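Local coordinates for protein apolipophorin-3b (PDB 1AEP) that helps load diacylglycerol into the haemolymph lipoprotein lipophorin by covering its expanding hydrophobic surface, and so supports lipid transport during insect flight, at residues 45-49 and 85-89; 37-42 and 92-98; 70-74 and 126-130. All coordinates share one frame; numbering follows the deposited sequence.

Interaction 1. Residues 45-49 and 85-89; sequences ANAFK and IHDAA
Lys49 makes the polar link between helix 36-63 and the loop 85-89, its ammonium group NZ donating to the backbone carbonyl of His86, with NZ 2.6 Å from His86 O. The donor is tilted 30° from the carbonyl plane, and the C=O...N angle is 150°. CG of Lys49 lies anti to the backbone N (chi1 -176°), and bends at chi2 and chi3 then carry the chain over the loop backbone, with CD 3.4 Å from Ile85 O. The Asp87 carboxylate lies nearby without touching NZ and may add some long-range attraction, though His86 and Asp87 are both poorly ordered and their positions uncertain.

The loop follows helix 69-83 and leads into helix 94-121, within a five-helix bundle that is the soluble form of this exchangeable apolipoprotein. Residues 85-89 have no regular secondary structure, and the amphipathic helix 36-63 presents them with a mixed strip of apolar and polar side chains.

The remaining contacts are mostly apolar. CG2 of Ile85 meets the rim of the Phe48 ring near the ring plane, 4.0 Å from CE2, and the two side chains cross at about a right angle. The other branch of Ile85 ends in CD1, which rests against the aliphatic part of Lys49, 4.1 Å from its CG. At the other end of residues 85-89, CB of Ala89 packs on CB of Ala45 at 3.8 Å and also touches the amide of Asn46, 3.7 Å from OD1. Phe48 reaches further into the bundle, touching Leu105 of helix 94-121 and Ala144 and Leu148 of helix 131-154.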
loop_
_atom_site.group_PDB
_atom_site.type_symbol
_atom_site.label_atom_id
_atom_site.label_comp_id
_atom_site.label_asym_id
_atom_site.label_seq_id
_atom_site.Cartn_x
_atom_site.Cartn_y
_atom_site.Cartn_z
ATOM N N ALA A 45 4.878 6.521 -7.977
ATOM C CA ALA A 45 5.428 5.478 -7.168
ATOM C C ALA A 45 6.082 6.066 -5.931
ATOM O O ALA A 45 5.989 5.545 -4.826
ATOM C CB ALA A 45 6.444 4.794 -8.025
ATOM N N ASN A 46 6.744 7.188 -6.119
ATOM C CA ASN A 46 7.403 7.780 -5.003
ATOM C C ASN A 46 6.447 8.350 -3.999
ATOM O O ASN A 46 6.687 8.315 -2.804
ATOM C CB ASN A 46 8.483 8.754 -5.418
ATOM C CG ASN A 46 9.833 8.106 -5.655
ATOM O OD1 ASN A 46 10.272 7.192 -4.900
ATOM N ND2 ASN A 46 10.516 8.574 -6.690
ATOM N N ALA A 47 5.346 8.884 -4.499
ATOM C CA ALA A 47 4.358 9.450 -3.602
ATOM C C ALA A 47 3.748 8.375 -2.702
ATOM O O ALA A 47 3.545 8.569 -1.503
ATOM C CB ALA A 47 3.321 10.093 -4.475
ATOM N N PHE A 48 3.478 7.229 -3.307
ATOM C CA PHE A 48 2.912 6.099 -2.632
ATOM C C PHE A 48 3.842 5.577 -1.598
ATOM O O PHE A 48 3.532 5.428 -0.403
ATOM C CB PHE A 48 2.822 5.038 -3.734
ATOM C CG PHE A 48 1.990 3.875 -3.328
ATOM C CD1 PHE A 48 0.616 4.001 -3.150
ATOM C CD2 PHE A 48 2.583 2.644 -3.068
ATOM C CE1 PHE A 48 -0.169 2.930 -2.730
ATOM C CE2 PHE A 48 1.820 1.570 -2.622
ATOM C CZ PHE A 48 0.445 1.715 -2.437
ATOM N N LYS A 49 5.024 5.272 -2.105
ATOM C CA LYS A 49 6.054 4.725 -1.260
ATOM C C LYS A 49 6.139 5.555 0.002
ATOM O O LYS A 49 6.274 5.063 1.119
ATOM C CB LYS A 49 7.284 4.893 -2.129
ATOM C CG LYS A 49 8.619 4.356 -1.668
ATOM C CD LYS A 49 9.478 3.878 -2.837
ATOM C CE LYS A 49 10.695 4.759 -3.203
ATOM N NZ LYS A 49 11.771 4.013 -3.874
ATOM N N ILE A 85 7.779 -2.038 -0.729
ATOM C CA ILE A 85 7.753 -0.776 -1.473
ATOM C C ILE A 85 9.108 -0.101 -1.762
ATOM O O ILE A 85 9.280 0.503 -2.822
ATOM C CB ILE A 85 6.695 0.238 -1.041
ATOM C CG1 ILE A 85 6.592 0.386 0.479
ATOM C CG2 ILE A 85 5.352 -0.084 -1.661
ATOM C CD1 ILE A 85 7.489 1.481 1.038
ATOM N N HIS A 86 10.041 -0.192 -0.815
ATOM C CA HIS A 86 11.361 0.422 -0.915
ATOM C C HIS A 86 11.903 0.592 -2.324
ATOM O O HIS A 86 12.293 1.681 -2.758
ATOM C CB HIS A 86 12.428 -0.247 -0.049
ATOM C CG HIS A 86 13.429 0.772 0.392
ATOM N ND1 HIS A 86 13.050 2.006 0.930
ATOM C CD2 HIS A 86 14.788 0.741 0.340
ATOM C CE1 HIS A 86 14.167 2.679 1.203
ATOM N NE2 HIS A 86 15.231 1.946 0.858
ATOM N N ASP A 87 11.922 -0.516 -3.037
ATOM C CA ASP A 87 12.431 -0.530 -4.384
ATOM C C ASP A 87 11.340 -0.612 -5.404
ATOM O O ASP A 87 11.136 -1.644 -6.019
ATOM C CB ASP A 87 13.328 -1.732 -4.587
ATOM C CG ASP A 87 14.626 -1.556 -3.889
ATOM O OD1 ASP A 87 15.293 -0.529 -3.919
ATOM O OD2 ASP A 87 14.993 -2.640 -3.214
ATOM N N ALA A 88 10.641 0.488 -5.605
ATOM C CA ALA A 88 9.572 0.452 -6.556
ATOM C C ALA A 88 9.657 1.525 -7.624
ATOM O O ALA A 88 8.959 1.452 -8.641
ATOM C CB ALA A 88 8.252 0.419 -5.836
ATOM N N ALA A 89 10.515 2.506 -7.410
ATOM C CA ALA A 89 10.643 3.551 -8.393
ATOM C C ALA A 89 12.068 3.591 -8.883
ATOM O O ALA A 89 12.617 4.627 -9.233
ATOM C CB ALA A 89 10.269 4.886 -7.762
#

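Interaction 2. Residues 37-42 and 92-98; sequences ALNLLT and LNLQDQL
Leu94 lays its CD1 methyl over the backbone of helix 36-63, 3.5 Å from Leu38 N, touching the CB atoms of both Ala37 and Leu38, each 3.9 Å away. CD2 of Leu41 also borders this methyl. Leu38 answers from its own helix: with CG anti to the backbone N (chi1 175°), it sends CD1 across the Gln97 chain, 3.8 Å from CG, the two side chains meeting at about a right angle. The same CD2 methyl of Leu41 also touches CD1 of Leu98 at 3.7 Å, and so bridges Leu94 and Leu98, one turn apart.

Thr42 and Asn93 form their hydrogen bonds within their own segments. Thr42 OG1 donates to Leu38 O at 2.9 Å, while Thr42 N reaches the same oxygen from the opposite face of its carbonyl plane, so two bonds grip one acceptor. This turns the hydroxyl back on its own helix, and Gln97 merely packs beside it. Asn93 caps the start of helix 94-121: Asp96 N donates to Asn93 OD1 at 2.8 Å in a nearly straight bond, and Asn93 ND2 returns a weak one to Asp96 OD2.

The short helical segments run in the same sense at 26°, with their axes 9.8 Å apart at closest approach. Helices 36-63 and 94-121 are the second and fourth of five, and their shared direction is that expected in an up-and-down amphipathic bundle with the apolar faces turned inward.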
loop_
_atom_site.group_PDB
_atom_site.type_symbol
_atom_site.label_atom_id
_atom_site.label_comp_id
_atom_site.label_asym_id
_atom_site.label_seq_id
_atom_site.Cartn_x
_atom_site.Cartn_y
_atom_site.Cartn_z
ATOM N N ALA A 37 5.419 9.383 -19.499
ATOM C CA ALA A 37 4.825 8.377 -18.667
ATOM C C ALA A 37 5.779 7.891 -17.598
ATOM O O ALA A 37 5.422 7.752 -16.430
ATOM C CB ALA A 37 4.423 7.260 -19.577
ATOM N N LEU A 38 7.009 7.626 -18.016
ATOM C CA LEU A 38 8.007 7.139 -17.088
ATOM C C LEU A 38 8.210 8.054 -15.908
ATOM O O LEU A 38 8.430 7.617 -14.783
ATOM C CB LEU A 38 9.360 6.934 -17.759
ATOM C CG LEU A 38 10.541 6.541 -16.857
ATOM C CD1 LEU A 38 10.209 5.305 -16.013
ATOM C CD2 LEU A 38 11.665 6.181 -17.789
ATOM N N ASN A 39 8.152 9.350 -16.180
ATOM C CA ASN A 39 8.350 10.362 -15.184
ATOM C C ASN A 39 7.133 10.450 -14.284
ATOM O O ASN A 39 7.222 10.587 -13.053
ATOM C CB ASN A 39 8.656 11.687 -15.906
ATOM C CG ASN A 39 10.118 12.037 -15.831
ATOM O OD1 ASN A 39 10.572 12.674 -14.878
ATOM N ND2 ASN A 39 10.862 11.606 -16.834
ATOM N N LEU A 40 5.982 10.300 -14.941
ATOM C CA LEU A 40 4.725 10.306 -14.231
ATOM C C LEU A 40 4.719 9.169 -13.198
ATOM O O LEU A 40 4.574 9.346 -11.982
ATOM C CB LEU A 40 3.559 10.187 -15.258
ATOM C CG LEU A 40 2.300 9.524 -14.692
ATOM C CD1 LEU A 40 1.352 10.560 -14.133
ATOM C CD2 LEU A 40 1.537 8.704 -15.693
ATOM N N LEU A 41 4.919 7.968 -13.694
ATOM C CA LEU A 41 4.975 6.790 -12.883
ATOM C C LEU A 41 5.966 6.895 -11.717
ATOM O O LEU A 41 5.639 6.608 -10.559
ATOM C CB LEU A 41 5.413 5.675 -13.886
ATOM C CG LEU A 41 4.325 4.650 -14.090
ATOM C CD1 LEU A 41 3.034 5.421 -14.087
ATOM C CD2 LEU A 41 4.512 3.892 -15.369
ATOM N N THR A 42 7.189 7.265 -12.052
ATOM C CA THR A 42 8.196 7.321 -11.037
ATOM C C THR A 42 7.767 8.176 -9.901
ATOM O O THR A 42 7.972 7.855 -8.736
ATOM C CB THR A 42 9.481 7.782 -11.578
ATOM O OG1 THR A 42 9.909 6.772 -12.456
ATOM C CG2 THR A 42 10.406 7.746 -10.370
ATOM N N LEU A 92 14.920 1.672 -14.550
ATOM C CA LEU A 92 15.388 2.703 -15.478
ATOM C C LEU A 92 14.568 2.820 -16.744
ATOM O O LEU A 92 14.838 3.681 -17.570
ATOM C CB LEU A 92 16.895 2.630 -15.832
ATOM C CG LEU A 92 17.872 2.996 -14.720
ATOM C CD1 LEU A 92 17.233 3.972 -13.745
ATOM C CD2 LEU A 92 18.330 1.723 -14.005
ATOM N N ASN A 93 13.561 1.967 -16.893
ATOM C CA ASN A 93 12.712 2.016 -18.065
ATOM C C ASN A 93 11.245 1.835 -17.724
ATOM O O ASN A 93 10.883 1.204 -16.737
ATOM C CB ASN A 93 13.155 1.079 -19.201
ATOM C CG ASN A 93 12.982 -0.379 -18.804
ATOM O OD1 ASN A 93 11.915 -0.770 -18.306
ATOM N ND2 ASN A 93 13.999 -1.206 -19.022
ATOM N N LEU A 94 10.401 2.400 -18.561
ATOM C CA LEU A 94 8.985 2.294 -18.400
ATOM C C LEU A 94 8.529 0.878 -18.039
ATOM O O LEU A 94 7.806 0.662 -17.070
ATOM C CB LEU A 94 8.387 2.749 -19.742
ATOM C CG LEU A 94 6.886 3.082 -19.684
ATOM C CD1 LEU A 94 6.713 4.189 -18.676
ATOM C CD2 LEU A 94 6.339 3.556 -21.030
ATOM N N GLN A 95 8.951 -0.095 -18.826
ATOM C CA GLN A 95 8.539 -1.463 -18.600
ATOM C C GLN A 95 8.706 -1.963 -17.181
ATOM O O GLN A 95 7.750 -2.384 -16.550
ATOM C CB GLN A 95 9.229 -2.379 -19.640
ATOM C CG GLN A 95 8.662 -3.805 -19.762
ATOM C CD GLN A 95 9.603 -4.797 -20.457
ATOM O OE1 GLN A 95 9.570 -6.023 -20.193
ATOM N NE2 GLN A 95 10.445 -4.271 -21.340
ATOM N N ASP A 96 9.955 -1.952 -16.714
ATOM C CA ASP A 96 10.279 -2.437 -15.403
ATOM C C ASP A 96 9.600 -1.640 -14.330
ATOM O O ASP A 96 9.181 -2.185 -13.314
ATOM C CB ASP A 96 11.783 -2.674 -15.244
ATOM C CG ASP A 96 12.204 -3.635 -16.321
ATOM O OD1 ASP A 96 11.526 -4.594 -16.647
ATOM O OD2 ASP A 96 13.330 -3.310 -16.917
ATOM N N GLN A 97 9.474 -0.345 -14.600
ATOM C CA GLN A 97 8.824 0.600 -13.723
ATOM C C GLN A 97 7.386 0.227 -13.466
ATOM O O GLN A 97 6.861 0.334 -12.354
ATOM C CB GLN A 97 8.845 1.954 -14.434
ATOM C CG GLN A 97 8.550 3.084 -13.445
ATOM C CD GLN A 97 9.369 2.988 -12.171
ATOM O OE1 GLN A 97 10.588 2.695 -12.195
ATOM N NE2 GLN A 97 8.681 3.222 -11.058
ATOM N N LEU A 98 6.759 -0.183 -14.543
ATOM C CA LEU A 98 5.382 -0.553 -14.521
ATOM C C LEU A 98 5.193 -1.849 -13.779
ATOM O O LEU A 98 4.262 -1.989 -12.981
ATOM C CB LEU A 98 4.860 -0.695 -15.932
ATOM C CG LEU A 98 3.620 0.129 -16.174
ATOM C CD1 LEU A 98 3.847 0.921 -17.428
ATOM C CD2 LEU A 98 2.442 -0.782 -16.407
#

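Interaction 3. Residues 70-74 and 126-130; sequences VAEQL and AWAPV
Val70 sets a methyl group over the face of the Trp127 indole in a CH-pi contact. CG1 stands 4.1 Å from the centroid of the six-membered ring and 14° off its normal, displaced toward the rim, where CE3 is among the closest atoms. CG1 gets there by lying anti to the backbone N of Val70 (chi1 172°), which leaves CG2 to point at the preceding residue of the loop. That second methyl packs on Ala126, meeting Ala126 O at 3.5 Å and the CB of the same alanine at 4.0 Å, while CG1, besides facing the indole, also meets Val130.

Gln73, one helical turn further on, meets the indole at its far end. CB lies 3.9 Å from Trp127 CH2, approaching the ring obliquely, and from there the chain runs extended, crossing the tryptophan at about a right angle. The carboxamide plane is inclined 62° to the indole plane, and NE2 comes within 4.0 Å of CZ2; this amide nitrogen is also held by a weak hydrogen bond to Ser69 O. Val130 adds a smaller apolar patch, its two methyls going to different partners: CG2 faces CG1 of Val70 at 4.1 Å, while CG1 faces CD2 of Leu74.

The contact thus joins the beginning of helix 69-83 to the turn that connects helix 94-121 with helix 131-154, at one end of the helix bundle, with Val130 at the N-cap position of the latter helix. Trp127 also touches Thr119 of helix 94-121 and Leu134 of helix 131-154, and Leu74 packs against Leu59 and Ala63 of helix 36-63 as well as Leu134, so four of the bundle's helices converge around the indole and its neighbours.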
loop_
_atom_site.group_PDB
_atom_site.type_symbol
_atom_site.label_atom_id
_atom_site.label_comp_id
_atom_site.label_asym_id
_atom_site.label_seq_id
_atom_site.Cartn_x
_atom_site.Cartn_y
_atom_site.Cartn_z
ATOM N N VAL A 70 1.588 -9.743 19.783
ATOM C CA VAL A 70 0.834 -8.810 18.963
ATOM C C VAL A 70 1.807 -7.725 18.528
ATOM O O VAL A 70 1.917 -7.393 17.351
ATOM C CB VAL A 70 -0.446 -8.304 19.663
ATOM C CG1 VAL A 70 -1.133 -7.203 18.897
ATOM C CG2 VAL A 70 -1.425 -9.444 19.820
ATOM N N ALA A 71 2.552 -7.233 19.517
ATOM C CA ALA A 71 3.565 -6.212 19.349
ATOM C C ALA A 71 4.639 -6.689 18.410
ATOM O O ALA A 71 5.100 -5.968 17.530
ATOM C CB ALA A 71 4.219 -5.892 20.694
ATOM N N GLU A 72 5.026 -7.938 18.604
ATOM C CA GLU A 72 6.009 -8.536 17.744
ATOM C C GLU A 72 5.492 -8.538 16.313
ATOM O O GLU A 72 6.071 -7.954 15.374
ATOM C CB GLU A 72 6.186 -10.052 18.190
ATOM C CG GLU A 72 7.504 -10.504 18.917
ATOM C CD GLU A 72 7.344 -11.416 20.139
ATOM O OE1 GLU A 72 6.827 -12.592 19.821
ATOM O OE2 GLU A 72 7.637 -11.079 21.284
ATOM N N GLN A 73 4.359 -9.175 16.157
ATOM C CA GLN A 73 3.716 -9.330 14.897
ATOM C C GLN A 73 3.326 -8.027 14.241
ATOM O O GLN A 73 3.256 -7.971 13.023
ATOM C CB GLN A 73 2.471 -10.135 15.174
ATOM C CG GLN A 73 2.870 -11.605 15.421
ATOM C CD GLN A 73 1.718 -12.569 15.217
ATOM O OE1 GLN A 73 1.612 -13.206 14.140
ATOM N NE2 GLN A 73 0.890 -12.692 16.268
ATOM N N LEU A 74 3.029 -7.013 15.055
ATOM C CA LEU A 74 2.638 -5.705 14.557
ATOM C C LEU A 74 3.831 -5.025 13.910
ATOM O O LEU A 74 3.781 -4.515 12.785
ATOM C CB LEU A 74 2.028 -4.841 15.662
ATOM C CG LEU A 74 1.621 -3.491 15.099
ATOM C CD1 LEU A 74 0.795 -3.753 13.869
ATOM C CD2 LEU A 74 0.805 -2.751 16.114
ATOM N N ALA A 126 -7.067 -10.841 20.857
ATOM C CA ALA A 126 -5.745 -10.327 21.117
ATOM C C ALA A 126 -5.366 -9.047 20.397
ATOM O O ALA A 126 -4.533 -8.271 20.883
ATOM C CB ALA A 126 -4.751 -11.387 20.721
ATOM N N TRP A 127 -5.923 -8.869 19.221
ATOM C CA TRP A 127 -5.594 -7.722 18.413
ATOM C C TRP A 127 -6.410 -6.503 18.730
ATOM O O TRP A 127 -6.157 -5.420 18.222
ATOM C CB TRP A 127 -5.795 -8.085 16.941
ATOM C CG TRP A 127 -4.745 -9.028 16.496
ATOM C CD1 TRP A 127 -4.711 -10.377 16.672
ATOM C CD2 TRP A 127 -3.554 -8.636 15.827
ATOM N NE1 TRP A 127 -3.538 -10.867 16.178
ATOM C CE2 TRP A 127 -2.800 -9.801 15.673
ATOM C CE3 TRP A 127 -3.044 -7.384 15.420
ATOM C CZ2 TRP A 127 -1.542 -9.737 15.076
ATOM C CZ3 TRP A 127 -1.815 -7.330 14.827
ATOM C CH2 TRP A 127 -1.075 -8.508 14.664
ATOM N N ALA A 128 -7.436 -6.700 19.516
ATOM C CA ALA A 128 -8.309 -5.605 19.866
ATOM C C ALA A 128 -7.592 -4.332 20.286
ATOM O O ALA A 128 -7.991 -3.207 19.984
ATOM C CB ALA A 128 -9.124 -6.049 21.041
ATOM N N PRO A 129 -6.578 -4.504 21.057
ATOM C CA PRO A 129 -5.905 -3.352 21.590
ATOM C C PRO A 129 -5.226 -2.413 20.599
ATOM O O PRO A 129 -4.900 -1.273 20.967
ATOM C CB PRO A 129 -4.991 -3.880 22.667
ATOM C CG PRO A 129 -5.534 -5.278 23.006
ATOM C CD PRO A 129 -6.256 -5.762 21.780
ATOM N N VAL A 130 -5.012 -2.878 19.372
ATOM C CA VAL A 130 -4.328 -2.053 18.384
ATOM C C VAL A 130 -5.166 -1.814 17.159
ATOM O O VAL A 130 -4.664 -1.324 16.148
ATOM C CB VAL A 130 -3.020 -2.663 17.950
ATOM C CG1 VAL A 130 -2.120 -2.807 19.144
ATOM C CG2 VAL A 130 -3.250 -4.026 17.328
#

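Interactions 1 and 2 share helix 36-63 and touch directly: Ala88 O accepts a weak hydrogen bond from Gln97 NE2, and Ala89 CB packs on Thr42 CG2. Their centres are 12 Å apart, and interaction 1 is nested inside the chain loop closed by interaction 2. Interaction 3 lies on the opposite side of the chain's centre, its centre about 37 Å from that of interaction 2. All three are partly buried, but interaction 1 is nearest the middle of the bundle. It alone has a hydrogen bond between its segments; interaction 2 joins two helices mainly through leucines, with Gln97 packed against them, and interaction 3 joins a helix to a turn through an aromatic face.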